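Local structure of pesticidal crystal protein Cry2Aa (1I5P) at residues 260-264 / 586-590; 267-271 / 470-474; 494-498 / 533-537; 542-548 / 621-627. The protein lyses midgut epithelial cells of dipteran and lepidopteran larvae by colloid-osmotic action after binding to them, as an insecticidal delta-endotoxin of Bacillus thuringiensis. All coordinates share one frame; numbering follows the deposited sequence.

Contact 1 of 4, residues 260-264 / 586-590; sequences SLFKY and RFSDI
With chi1 at 74°, K263 sets CG between its own N and carbonyl carbon and then bends at CG-CD, which carries NZ across to D589; Y264 instead turns CG beside its backbone N (chi1 -67°), so that its hydroxyl arrives at the same carboxylate. D589 comes to meet both from the opposite direction. A single oxygen takes both bonds: D589 OD2 lies 2.7 Å from K263 NZ, a salt bridge, and 2.6 Å from Y264 OH, which donates. The two donors reach OD2 from opposite faces of the carboxylate plane, each well out of it. The Y264 ring is turned 38° against the carboxylate, and K263 CG rests 3.4 Å above one face of that ring. A water bridges K263 NZ and D589 N, accepting from both. The type I turn L261-Y264, closed by Y264 N to L261 O, belongs to the linker that follows helix 238-259, the last of the helical bundle, and here it packs against strand 585-597 of the C-terminal lectin-like beta sandwich. R548 holds the other carboxylate oxygen, D589 OD1, by a salt bridge, and D578 is a second anionic partner of K263, so the charges alternate. Beside this network S260 CB meets the F587 ring obliquely, 3.7 Å from CZ, while K263 NZ lies near the plane of the same ring at its CE1 edge.

Contact 2 of 4, residues 267-271 / 470-474; sequences LMVSS and RKNNI
The parts 268-271 and 470-473 run end to end at 122° to each other and come closest at S271 and K471, whose CA atoms are 4.5 Å apart; no backbone hydrogen bond joins them directly, but K471 CA points its hydrogen at S270 O. K471 extends CG away from its backbone N (chi1 -175°) and bends once at chi2, laying its chain alongside S271, with CB 3.9 Å from S271 CB. The ammonium then finds N473 OD1 at 2.9 Å from NZ, tilted 33° from the amide's carbonyl plane, and makes a weak bond to S270 OG; H485 is a further partner. S270 OG has its main partner in T495 O, on the neighbouring strand 493-496. S270 CB and the M268 methyl both approach the N473 amide, CB 3.3 Å from OD1 and CE, led there by a bend at chi3, 3.6 Å from ND2. That ND2 is bonded to L486 O. Two waters fill in the polar links. One joins S270 O to N472 N, 2.7 Å from each; the other accepts from K471 NZ, donates to S270 OG and lies 3.0 Å from S271 OG. The contact thus joins strand 267-268 and the residues after it to the loop between strands 462-469 and 474-477. The buried K471 ammonium is met here by N473, S270, H485 and a water, neutral acceptors that would probably disperse its charge.

Contact 3 of 4, residues 494-498 / 533-537; sequences FTISP and RYTLR
The Y534 ring takes P498 O at its edge, in the ring plane, while I496 CG2 and S497 O approach it obliquely. Y534 OH donates to P498 O at 2.6 Å; the bond falls in the carbonyl plane and on a lone pair, with a C=O...donor angle of 115°. It is the sole hydrogen bond between the two segments, and it gives the hydroxyl of the buried Y534 a partner. Pyrrolidine carbon CB of P498 also lies 3.6 Å from Y534 OH, beside the bonded carbonyl. I496 and Y534 point in opposing directions and overlap flank to flank, and I496 CG2 reaches Y534 CD2 at 3.9 Å. The other branch of I496 serves L536: its CG1 sits beside the backbone N (chi1 -67°), which sends CD1 away from the tyrosine and to 4.2 Å from L536 CD2, the two side chains crossing at about a right angle. L536 CD1 turns to F494 and touches CZ obliquely at 4.3 Å, while the F494 ring also stacks with F624. From the strand 617-626 side, L619 and I622 add to the packing around Y534. The strand axes pass 10.0 Å apart at 145°, too far for backbone pairing, and the gap is filled mainly by side chains: this is the facing of two sheets in the core of a beta sandwich, here the C-terminal lectin-like jelly roll.

Contact 4 of 4, residues 542-548 / 621-627; sequences SYNLYLR and NIMFVPT
Strands 542-548 and 621-626 pair antiparallel, their axes 4.4 Å apart at closest and their directions 138° apart, a marked twist. Three hydrogen-bonded pairs, N544 with V625, Y546 with M623 and R548 with N621, alternate with the non-hydrogen-bonded pairs L545-F624 and L547-I622. Each of the three is bonded in both directions, as by Y546 N to M623 O (2.9 Å) and the return bond M623 N to Y546 O. L545, L547, I622 and F624 share one face. There L545 CD1 sits over the face of the F624 ring, 3.9 Å from its centroid, in a CH-pi contact, the two side chains lying side by side. This face looks into the core of the jelly-roll sandwich, toward L605 and I607 of strand 602-610. The other face bears N544, Y546, R548, N621, M623 and V625. A chi1 of 45° sets M623 CG 3.6 Å from Y546 CB, and the bend at chi2 (-104°) then leads CE to 3.6 Å from R548 CB. R548 sends its guanidinium on to S260 O, in the segment following the helical bundle, and to D589 of the adjacent strand 585-597. Y546 CD1 meets V625 CG2 at 3.8 Å. At the far end a water accepts from N544 ND2 and lies 3.1 Å from Y546 OH, while T627 CG2 covers S542 O at 3.4 Å.

All four contacts reach one mixed sheet of the C-terminal domain. Contacts 1 and 4 lie on neighbouring strands, centres 11 Å apart: I590 N bonds to L547 O, and R548 NH2 reaches S260 O (2.8 Å), so R548 serves both. Contact 3 joins contact 4, with centres 10 Å apart, through F494 O to F624 N and I496 N to I622 O, and joins contact 2, their centres also 10 Å apart, through M268 O to T495 N. L261 packs on V269 and L267, closing the circuit between contacts 1 and 2, whose centres are 17 Å apart. Helical bundle linker, middle domain and sandwich therefore meet along one sheet.

Contact 1 of 4, residues 260-264 / 586-590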
loop_
_atom_site.group_PDB
_atom_site.type_symbol
_atom_site.label_atom_id
_atom_site.label_comp_id
_atom_site.label_asym_id
_atom_site.label_seq_id
_atom_site.Cartn_x
_atom_site.Cartn_y
_atom_site.Cartn_z
ATOM N N SER A 260 11.196 -6.939 -5.486
ATOM C CA SER A 260 11.849 -7.887 -4.598
ATOM C C SER A 260 11.024 -9.160 -4.427
ATOM O O SER A 260 11.392 -10.041 -3.650
ATOM C CB SER A 260 12.137 -7.240 -3.235
ATOM O OG SER A 260 10.951 -6.787 -2.613
ATOM N N LEU A 261 9.904 -9.244 -5.145
ATOM C CA LEU A 261 9.054 -10.436 -5.097
ATOM C C LEU A 261 9.070 -11.133 -6.456
ATOM O O LEU A 261 8.487 -12.199 -6.616
ATOM C CB LEU A 261 7.611 -10.074 -4.702
ATOM C CG LEU A 261 7.438 -9.601 -3.252
ATOM C CD1 LEU A 261 5.983 -9.257 -2.997
ATOM C CD2 LEU A 261 7.924 -10.684 -2.280
ATOM N N PHE A 262 9.739 -10.527 -7.434
ATOM C CA PHE A 262 9.838 -11.124 -8.768
ATOM C C PHE A 262 10.528 -12.485 -8.653
ATOM O O PHE A 262 10.338 -13.367 -9.490
ATOM C CB PHE A 262 10.658 -10.232 -9.708
ATOM C CG PHE A 262 9.850 -9.195 -10.455
ATOM C CD1 PHE A 262 10.456 -8.417 -11.438
ATOM C CD2 PHE A 262 8.494 -9.013 -10.206
ATOM C CE1 PHE A 262 9.728 -7.477 -12.162
ATOM C CE2 PHE A 262 7.754 -8.076 -10.925
ATOM C CZ PHE A 262 8.369 -7.306 -11.906
ATOM N N LYS A 263 11.334 -12.641 -7.607
ATOM C CA LYS A 263 12.061 -13.883 -7.362
ATOM C C LYS A 263 11.099 -15.025 -7.022
ATOM O O LYS A 263 11.504 -16.184 -6.948
ATOM C CB LYS A 263 13.056 -13.692 -6.208
ATOM C CG LYS A 263 12.376 -13.638 -4.838
ATOM C CD LYS A 263 13.139 -12.833 -3.777
ATOM C CE LYS A 263 14.253 -13.606 -3.099
ATOM N NZ LYS A 263 14.629 -12.932 -1.818
ATOM N N TYR A 264 9.831 -14.694 -6.801
ATOM C CA TYR A 264 8.825 -15.707 -6.477
ATOM C C TYR A 264 7.809 -15.910 -7.595
ATOM O O TYR A 264 7.583 -15.023 -8.419
ATOM C CB TYR A 264 8.069 -15.329 -5.194
ATOM C CG TYR A 264 8.905 -15.363 -3.936
ATOM C CD1 TYR A 264 9.297 -14.183 -3.305
ATOM C CD2 TYR A 264 9.338 -16.578 -3.397
ATOM C CE1 TYR A 264 10.108 -14.209 -2.165
ATOM C CE2 TYR A 264 10.150 -16.614 -2.264
ATOM C CZ TYR A 264 10.532 -15.429 -1.656
ATOM O OH TYR A 264 11.372 -15.466 -0.570
ATOM N N ARG A 586 17.309 -4.147 6.315
ATOM C CA ARG A 586 17.970 -4.866 5.230
ATOM C C ARG A 586 17.393 -6.268 5.267
ATOM O O ARG A 586 17.912 -7.157 5.947
ATOM C CB ARG A 586 19.481 -4.912 5.448
ATOM C CG ARG A 586 20.158 -3.574 5.256
ATOM C CD ARG A 586 21.600 -3.641 5.695
ATOM N NE ARG A 586 21.948 -2.473 6.487
ATOM C CZ ARG A 586 22.971 -2.423 7.329
ATOM N NH1 ARG A 586 23.756 -3.481 7.491
ATOM N NH2 ARG A 586 23.202 -1.315 8.019
ATOM N N PHE A 587 16.309 -6.458 4.526
ATOM C CA PHE A 587 15.619 -7.731 4.525
ATOM C C PHE A 587 16.365 -8.916 3.946
ATOM O O PHE A 587 17.299 -8.785 3.150
ATOM C CB PHE A 587 14.249 -7.582 3.834
ATOM C CG PHE A 587 14.253 -7.910 2.359
ATOM C CD1 PHE A 587 14.234 -9.233 1.920
ATOM C CD2 PHE A 587 14.245 -6.893 1.409
ATOM C CE1 PHE A 587 14.205 -9.537 0.559
ATOM C CE2 PHE A 587 14.217 -7.187 0.042
ATOM C CZ PHE A 587 14.196 -8.510 -0.381
ATOM N N SER A 588 15.924 -10.086 4.385
ATOM C CA SER A 588 16.436 -11.359 3.929
ATOM C C SER A 588 15.258 -12.298 4.107
ATOM O O SER A 588 14.509 -12.172 5.077
ATOM C CB SER A 588 17.606 -11.829 4.785
ATOM O OG SER A 588 18.119 -13.045 4.269
ATOM N N ASP A 589 15.076 -13.223 3.174
ATOM C CA ASP A 589 13.978 -14.173 3.273
ATOM C C ASP A 589 14.473 -15.441 3.945
ATOM O O ASP A 589 15.330 -16.140 3.414
ATOM C CB ASP A 589 13.414 -14.484 1.884
ATOM C CG ASP A 589 12.763 -13.276 1.244
ATOM O OD1 ASP A 589 12.370 -12.357 1.991
ATOM O OD2 ASP A 589 12.636 -13.248 0.002
ATOM N N ILE A 590 13.935 -15.719 5.127
ATOM C CA ILE A 590 14.327 -16.897 5.882
ATOM C C ILE A 590 13.390 -18.062 5.605
ATOM O O ILE A 590 12.178 -17.963 5.825
ATOM C CB ILE A 590 14.296 -16.640 7.397
ATOM C CG1 ILE A 590 14.910 -15.276 7.728
ATOM C CG2 ILE A 590 15.029 -17.767 8.111
ATOM C CD1 ILE A 590 16.375 -15.127 7.338
HETATM O O HOH W 1 16.615 -13.793 0.531
#

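Contact 2 of 4, residues 267-271 / 470-474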
loop_
_atom_site.group_PDB
_atom_site.type_symbol
_atom_site.label_atom_id
_atom_site.label_comp_id
_atom_site.label_asym_id
_atom_site.label_seq_id
_atom_site.Cartn_x
_atom_site.Cartn_y
_atom_site.Cartn_z
ATOM N N LEU A 267 2.687 -16.342 -6.104
ATOM C CA LEU A 267 2.634 -15.736 -4.784
ATOM C C LEU A 267 1.633 -14.592 -4.808
ATOM O O LEU A 267 1.886 -13.537 -5.398
ATOM C CB LEU A 267 4.004 -15.190 -4.392
ATOM C CG LEU A 267 4.026 -14.482 -3.039
ATOM C CD1 LEU A 267 3.603 -15.464 -1.955
ATOM C CD2 LEU A 267 5.412 -13.934 -2.758
ATOM N N MET A 268 0.490 -14.812 -4.172
ATOM C CA MET A 268 -0.548 -13.797 -4.120
ATOM C C MET A 268 -0.215 -12.783 -3.025
ATOM O O MET A 268 -0.209 -13.116 -1.845
ATOM C CB MET A 268 -1.905 -14.442 -3.823
ATOM C CG MET A 268 -3.047 -13.444 -3.709
ATOM S SD MET A 268 -4.572 -14.171 -3.046
ATOM C CE MET A 268 -4.254 -14.082 -1.282
ATOM N N VAL A 269 0.087 -11.554 -3.419
ATOM C CA VAL A 269 0.391 -10.509 -2.455
ATOM C C VAL A 269 -0.980 -10.074 -1.946
ATOM O O VAL A 269 -1.701 -9.351 -2.636
ATOM C CB VAL A 269 1.110 -9.336 -3.151
ATOM C CG1 VAL A 269 1.383 -8.217 -2.162
ATOM C CG2 VAL A 269 2.404 -9.836 -3.772
ATOM N N SER A 270 -1.343 -10.526 -0.747
ATOM C CA SER A 270 -2.656 -10.234 -0.177
ATOM C C SER A 270 -2.927 -8.780 0.174
ATOM O O SER A 270 -4.084 -8.372 0.309
ATOM C CB SER A 270 -2.897 -11.105 1.058
ATOM O OG SER A 270 -2.216 -10.583 2.183
ATOM N N SER A 271 -1.871 -7.994 0.333
ATOM C CA SER A 271 -2.036 -6.582 0.656
ATOM C C SER A 271 -0.742 -5.825 0.424
ATOM O O SER A 271 0.331 -6.422 0.330
ATOM C CB SER A 271 -2.475 -6.420 2.113
ATOM O OG SER A 271 -1.497 -6.942 2.991
ATOM N N ARG A 470 -5.478 -2.581 -0.239
ATOM C CA ARG A 470 -6.028 -3.609 -1.109
ATOM C C ARG A 470 -6.550 -4.817 -0.337
ATOM O O ARG A 470 -7.401 -5.558 -0.839
ATOM C CB ARG A 470 -4.969 -4.082 -2.097
ATOM C CG ARG A 470 -4.657 -3.101 -3.213
ATOM C CD ARG A 470 -3.802 -3.771 -4.271
ATOM N NE ARG A 470 -3.953 -3.133 -5.577
ATOM C CZ ARG A 470 -3.168 -2.169 -6.043
ATOM N NH1 ARG A 470 -2.159 -1.718 -5.311
ATOM N NH2 ARG A 470 -3.390 -1.660 -7.247
ATOM N N LYS A 471 -6.028 -5.017 0.873
ATOM C CA LYS A 471 -6.423 -6.144 1.713
ATOM C C LYS A 471 -7.892 -6.508 1.548
ATOM O O LYS A 471 -8.770 -5.668 1.724
ATOM C CB LYS A 471 -6.143 -5.834 3.183
ATOM C CG LYS A 471 -6.411 -7.006 4.107
ATOM C CD LYS A 471 -5.559 -8.206 3.709
ATOM C CE LYS A 471 -5.688 -9.334 4.719
ATOM N NZ LYS A 471 -4.722 -10.435 4.436
ATOM N N ASN A 472 -8.158 -7.767 1.222
ATOM C CA ASN A 472 -9.533 -8.198 1.018
ATOM C C ASN A 472 -9.763 -9.671 1.369
ATOM O O ASN A 472 -10.894 -10.075 1.652
ATOM C CB ASN A 472 -9.920 -7.924 -0.443
ATOM C CG ASN A 472 -11.420 -7.999 -0.691
ATOM O OD1 ASN A 472 -12.226 -7.735 0.196
ATOM N ND2 ASN A 472 -11.796 -8.335 -1.923
ATOM N N ASN A 473 -8.696 -10.468 1.375
ATOM C CA ASN A 473 -8.831 -11.890 1.681
ATOM C C ASN A 473 -8.957 -12.153 3.176
ATOM O O ASN A 473 -8.106 -12.797 3.792
ATOM C CB ASN A 473 -7.656 -12.688 1.097
ATOM C CG ASN A 473 -6.332 -12.359 1.750
ATOM O OD1 ASN A 473 -6.026 -11.200 2.013
ATOM N ND2 ASN A 473 -5.527 -13.388 2.000
ATOM N N ILE A 474 -10.043 -11.648 3.746
ATOM C CA ILE A 474 -10.331 -11.816 5.159
ATOM C C ILE A 474 -11.491 -12.797 5.269
ATOM O O ILE A 474 -12.606 -12.506 4.837
ATOM C CB ILE A 474 -10.754 -10.483 5.807
ATOM C CG1 ILE A 474 -9.674 -9.418 5.576
ATOM C CG2 ILE A 474 -10.993 -10.692 7.299
ATOM C CD1 ILE A 474 -10.122 -7.993 5.879
HETATM O O HOH W 2 -6.569 -9.125 -0.483
HETATM O O HOH W 3 -2.306 -9.076 4.910
#

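Contact 3 of 4, residues 494-498 / 533-537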
loop_
_atom_site.group_PDB
_atom_site.type_symbol
_atom_site.label_atom_id
_atom_site.label_comp_id
_atom_site.label_asym_id
_atom_site.label_seq_id
_atom_site.Cartn_x
_atom_site.Cartn_y
_atom_site.Cartn_z
ATOM N N PHE A 494 0.729 -17.178 -0.883
ATOM C CA PHE A 494 0.097 -15.952 -0.412
ATOM C C PHE A 494 0.882 -15.306 0.719
ATOM O O PHE A 494 1.646 -15.972 1.418
ATOM C CB PHE A 494 -1.340 -16.236 0.046
ATOM C CG PHE A 494 -1.437 -17.174 1.221
ATOM C CD1 PHE A 494 -1.715 -16.688 2.495
ATOM C CD2 PHE A 494 -1.257 -18.543 1.052
ATOM C CE1 PHE A 494 -1.815 -17.550 3.589
ATOM C CE2 PHE A 494 -1.354 -19.418 2.140
ATOM C CZ PHE A 494 -1.634 -18.919 3.409
ATOM N N THR A 495 0.683 -14.003 0.900
ATOM C CA THR A 495 1.375 -13.269 1.949
ATOM C C THR A 495 0.424 -12.840 3.056
ATOM O O THR A 495 -0.798 -12.838 2.889
ATOM C CB THR A 495 2.042 -11.985 1.404
ATOM O OG1 THR A 495 1.025 -11.090 0.937
ATOM C CG2 THR A 495 2.984 -12.306 0.264
ATOM N N ILE A 496 1.012 -12.473 4.188
ATOM C CA ILE A 496 0.271 -11.992 5.345
ATOM C C ILE A 496 1.082 -10.856 5.934
ATOM O O ILE A 496 2.235 -11.052 6.310
ATOM C CB ILE A 496 0.121 -13.059 6.458
ATOM C CG1 ILE A 496 -0.761 -14.216 5.984
ATOM C CG2 ILE A 496 -0.484 -12.408 7.706
ATOM C CD1 ILE A 496 -0.968 -15.293 7.056
ATOM N N SER A 497 0.493 -9.668 6.003
ATOM C CA SER A 497 1.200 -8.540 6.573
ATOM C C SER A 497 1.390 -8.794 8.056
ATOM O O SER A 497 0.447 -9.185 8.756
ATOM C CB SER A 497 0.410 -7.241 6.389
ATOM O OG SER A 497 0.949 -6.225 7.219
ATOM N N PRO A 498 2.613 -8.584 8.554
ATOM C CA PRO A 498 2.910 -8.788 9.969
ATOM C C PRO A 498 2.035 -7.899 10.834
ATOM O O PRO A 498 1.878 -8.145 12.023
ATOM C CB PRO A 498 4.385 -8.417 10.057
ATOM C CG PRO A 498 4.912 -8.882 8.732
ATOM C CD PRO A 498 3.852 -8.336 7.795
ATOM N N ARG A 533 1.072 -13.656 17.005
ATOM C CA ARG A 533 0.252 -14.734 16.482
ATOM C C ARG A 533 -0.596 -14.290 15.303
ATOM O O ARG A 533 -1.184 -13.211 15.320
ATOM C CB ARG A 533 -0.673 -15.299 17.563
ATOM C CG ARG A 533 -1.825 -16.124 16.975
ATOM C CD ARG A 533 -2.547 -16.946 18.016
ATOM N NE ARG A 533 -1.687 -17.998 18.550
ATOM C CZ ARG A 533 -2.080 -18.901 19.441
ATOM N NH1 ARG A 533 -3.324 -18.883 19.903
ATOM N NH2 ARG A 533 -1.233 -19.831 19.858
ATOM N N TYR A 534 -0.664 -15.147 14.292
ATOM C CA TYR A 534 -1.460 -14.894 13.100
ATOM C C TYR A 534 -2.373 -16.089 12.874
ATOM O O TYR A 534 -2.015 -17.225 13.190
ATOM C CB TYR A 534 -0.556 -14.690 11.885
ATOM C CG TYR A 534 0.413 -13.550 12.065
ATOM C CD1 TYR A 534 1.600 -13.726 12.768
ATOM C CD2 TYR A 534 0.109 -12.276 11.596
ATOM C CE1 TYR A 534 2.461 -12.660 13.009
ATOM C CE2 TYR A 534 0.963 -11.201 11.831
ATOM C CZ TYR A 534 2.133 -11.402 12.541
ATOM O OH TYR A 534 2.955 -10.336 12.811
ATOM N N THR A 535 -3.559 -15.827 12.338
ATOM C CA THR A 535 -4.519 -16.889 12.076
ATOM C C THR A 535 -4.980 -16.851 10.628
ATOM O O THR A 535 -5.338 -15.792 10.099
ATOM C CB THR A 535 -5.741 -16.772 13.001
ATOM O OG1 THR A 535 -5.297 -16.700 14.358
ATOM C CG2 THR A 535 -6.654 -17.991 12.840
ATOM N N LEU A 536 -4.982 -18.016 9.993
ATOM C CA LEU A 536 -5.380 -18.108 8.601
ATOM C C LEU A 536 -6.321 -19.285 8.356
ATOM O O LEU A 536 -6.301 -20.281 9.089
ATOM C CB LEU A 536 -4.130 -18.244 7.729
ATOM C CG LEU A 536 -3.343 -19.547 7.870
ATOM C CD1 LEU A 536 -3.795 -20.505 6.781
ATOM C CD2 LEU A 536 -1.849 -19.295 7.744
ATOM N N ARG A 537 -7.137 -19.161 7.313
ATOM C CA ARG A 537 -8.085 -20.196 6.931
ATOM C C ARG A 537 -7.395 -21.035 5.855
ATOM O O ARG A 537 -7.230 -20.579 4.721
ATOM C CB ARG A 537 -9.356 -19.553 6.366
ATOM C CG ARG A 537 -10.487 -20.527 6.086
ATOM C CD ARG A 537 -11.040 -21.088 7.377
ATOM N NE ARG A 537 -12.162 -21.991 7.154
ATOM C CZ ARG A 537 -12.880 -22.537 8.129
ATOM N NH1 ARG A 537 -12.593 -22.266 9.396
ATOM N NH2 ARG A 537 -13.878 -23.356 7.837
#

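Contact 4 of 4, residues 542-548 / 621-627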
loop_
_atom_site.group_PDB
_atom_site.type_symbol
_atom_site.label_atom_id
_atom_site.label_comp_id
_atom_site.label_asym_id
_atom_site.label_seq_id
_atom_site.Cartn_x
_atom_site.Cartn_y
_atom_site.Cartn_z
ATOM N N SER A 542 0.172 -27.644 1.151
ATOM C CA SER A 542 1.419 -27.513 1.886
ATOM C C SER A 542 2.286 -26.450 1.227
ATOM O O SER A 542 2.390 -26.388 0.003
ATOM C CB SER A 542 2.170 -28.843 1.921
ATOM O OG SER A 542 1.682 -29.657 2.973
ATOM N N TYR A 543 2.911 -25.617 2.048
ATOM C CA TYR A 543 3.756 -24.543 1.547
ATOM C C TYR A 543 5.048 -24.426 2.324
ATOM O O TYR A 543 5.157 -24.908 3.454
ATOM C CB TYR A 543 3.046 -23.187 1.672
ATOM C CG TYR A 543 1.728 -23.034 0.943
ATOM C CD1 TYR A 543 0.530 -23.442 1.528
ATOM C CD2 TYR A 543 1.676 -22.443 -0.324
ATOM C CE1 TYR A 543 -0.694 -23.265 0.868
ATOM C CE2 TYR A 543 0.464 -22.267 -0.991
ATOM C CZ TYR A 543 -0.715 -22.677 -0.390
ATOM O OH TYR A 543 -1.908 -22.513 -1.066
ATOM N N ASN A 544 6.032 -23.779 1.710
ATOM C CA ASN A 544 7.284 -23.501 2.397
ATOM C C ASN A 544 7.037 -22.118 2.976
ATOM O O ASN A 544 6.640 -21.196 2.259
ATOM C CB ASN A 544 8.468 -23.432 1.432
ATOM C CG ASN A 544 9.043 -24.788 1.117
ATOM O OD1 ASN A 544 9.176 -25.639 1.996
ATOM N ND2 ASN A 544 9.409 -24.994 -0.144
ATOM N N LEU A 545 7.233 -21.986 4.279
ATOM C CA LEU A 545 7.035 -20.710 4.931
ATOM C C LEU A 545 8.321 -19.909 4.899
ATOM O O LEU A 545 9.376 -20.385 5.336
ATOM C CB LEU A 545 6.594 -20.905 6.383
ATOM C CG LEU A 545 6.476 -19.642 7.242
ATOM C CD1 LEU A 545 5.359 -18.750 6.712
ATOM C CD2 LEU A 545 6.197 -20.040 8.687
ATOM N N TYR A 546 8.229 -18.696 4.363
ATOM C CA TYR A 546 9.361 -17.792 4.289
ATOM C C TYR A 546 9.026 -16.556 5.104
ATOM O O TYR A 546 7.934 -16.002 4.991
ATOM C CB TYR A 546 9.635 -17.355 2.843
ATOM C CG TYR A 546 10.242 -18.408 1.944
ATOM C CD1 TYR A 546 9.440 -19.354 1.312
ATOM C CD2 TYR A 546 11.622 -18.456 1.721
ATOM C CE1 TYR A 546 9.989 -20.326 0.474
ATOM C CE2 TYR A 546 12.184 -19.426 0.887
ATOM C CZ TYR A 546 11.361 -20.356 0.266
ATOM O OH TYR A 546 11.915 -21.318 -0.550
ATOM N N LEU A 547 9.957 -16.128 5.941
ATOM C CA LEU A 547 9.739 -14.924 6.722
ATOM C C LEU A 547 10.720 -13.885 6.227
ATOM O O LEU A 547 11.931 -14.109 6.244
ATOM C CB LEU A 547 9.957 -15.174 8.219
ATOM C CG LEU A 547 8.965 -16.118 8.914
ATOM C CD1 LEU A 547 9.211 -16.094 10.412
ATOM C CD2 LEU A 547 7.533 -15.695 8.616
ATOM N N ARG A 548 10.188 -12.770 5.738
ATOM C CA ARG A 548 11.030 -11.679 5.276
ATOM C C ARG A 548 11.294 -10.861 6.528
ATOM O O ARG A 548 10.367 -10.337 7.147
ATOM C CB ARG A 548 10.318 -10.829 4.215
ATOM C CG ARG A 548 11.105 -9.586 3.811
ATOM C CD ARG A 548 10.670 -9.027 2.459
ATOM N NE ARG A 548 11.051 -9.902 1.352
ATOM C CZ ARG A 548 10.919 -9.590 0.065
ATOM N NH1 ARG A 548 10.414 -8.416 -0.290
ATOM N NH2 ARG A 548 11.295 -10.452 -0.872
ATOM N N ASN A 621 7.568 -9.472 6.275
ATOM C CA ASN A 621 6.536 -10.150 5.499
ATOM C C ASN A 621 6.471 -11.628 5.838
ATOM O O ASN A 621 7.459 -12.238 6.249
ATOM C CB ASN A 621 6.767 -9.995 3.990
ATOM C CG ASN A 621 5.453 -9.983 3.193
ATOM O OD1 ASN A 621 4.407 -10.426 3.678
ATOM N ND2 ASN A 621 5.511 -9.472 1.963
ATOM N N ILE A 622 5.285 -12.190 5.656
ATOM C CA ILE A 622 5.040 -13.596 5.914
ATOM C C ILE A 622 4.552 -14.141 4.585
ATOM O O ILE A 622 3.500 -13.734 4.089
ATOM C CB ILE A 622 3.939 -13.775 6.993
ATOM C CG1 ILE A 622 4.380 -13.105 8.297
ATOM C CG2 ILE A 622 3.657 -15.257 7.225
ATOM C CD1 ILE A 622 3.245 -12.908 9.306
ATOM N N MET A 623 5.309 -15.051 3.993
ATOM C CA MET A 623 4.892 -15.591 2.711
ATOM C C MET A 623 4.927 -17.099 2.601
ATOM O O MET A 623 5.922 -17.743 2.940
ATOM C CB MET A 623 5.720 -14.980 1.580
ATOM C CG MET A 623 7.188 -14.932 1.864
ATOM S SD MET A 623 7.708 -13.275 2.299
ATOM C CE MET A 623 9.419 -13.370 1.781
ATOM N N PHE A 624 3.809 -17.650 2.136
ATOM C CA PHE A 624 3.666 -19.085 1.933
ATOM C C PHE A 624 3.849 -19.316 0.441
ATOM O O PHE A 624 3.117 -18.761 -0.384
ATOM C CB PHE A 624 2.285 -19.562 2.382
ATOM C CG PHE A 624 2.016 -19.335 3.841
ATOM C CD1 PHE A 624 1.662 -18.079 4.305
ATOM C CD2 PHE A 624 2.150 -20.374 4.756
ATOM C CE1 PHE A 624 1.441 -17.854 5.660
ATOM C CE2 PHE A 624 1.932 -20.157 6.124
ATOM C CZ PHE A 624 1.578 -18.892 6.569
ATOM N N VAL A 625 4.839 -20.131 0.104
ATOM C CA VAL A 625 5.152 -20.413 -1.283
ATOM C C VAL A 625 5.018 -21.906 -1.575
ATOM O O VAL A 625 5.394 -22.741 -0.750
ATOM C CB VAL A 625 6.596 -19.945 -1.588
ATOM C CG1 VAL A 625 6.921 -20.143 -3.056
ATOM C CG2 VAL A 625 6.746 -18.475 -1.186
ATOM N N PRO A 626 4.464 -22.262 -2.745
ATOM C CA PRO A 626 4.318 -23.676 -3.081
ATOM C C PRO A 626 5.673 -24.343 -2.918
ATOM O O PRO A 626 6.695 -23.825 -3.383
ATOM C CB PRO A 626 3.829 -23.624 -4.519
ATOM C CG PRO A 626 2.926 -22.419 -4.477
ATOM C CD PRO A 626 3.824 -21.422 -3.771
ATOM N N THR A 627 5.672 -25.485 -2.242
ATOM C CA THR A 627 6.897 -26.227 -1.956
ATOM C C THR A 627 7.794 -26.557 -3.147
ATOM O O THR A 627 9.005 -26.688 -2.991
ATOM C CB THR A 627 6.569 -27.543 -1.216
ATOM O OG1 THR A 627 5.905 -28.444 -2.111
ATOM C CG2 THR A 627 5.648 -27.261 -0.035
HETATM O O HOH W 4 9.604 -22.708 -2.103
#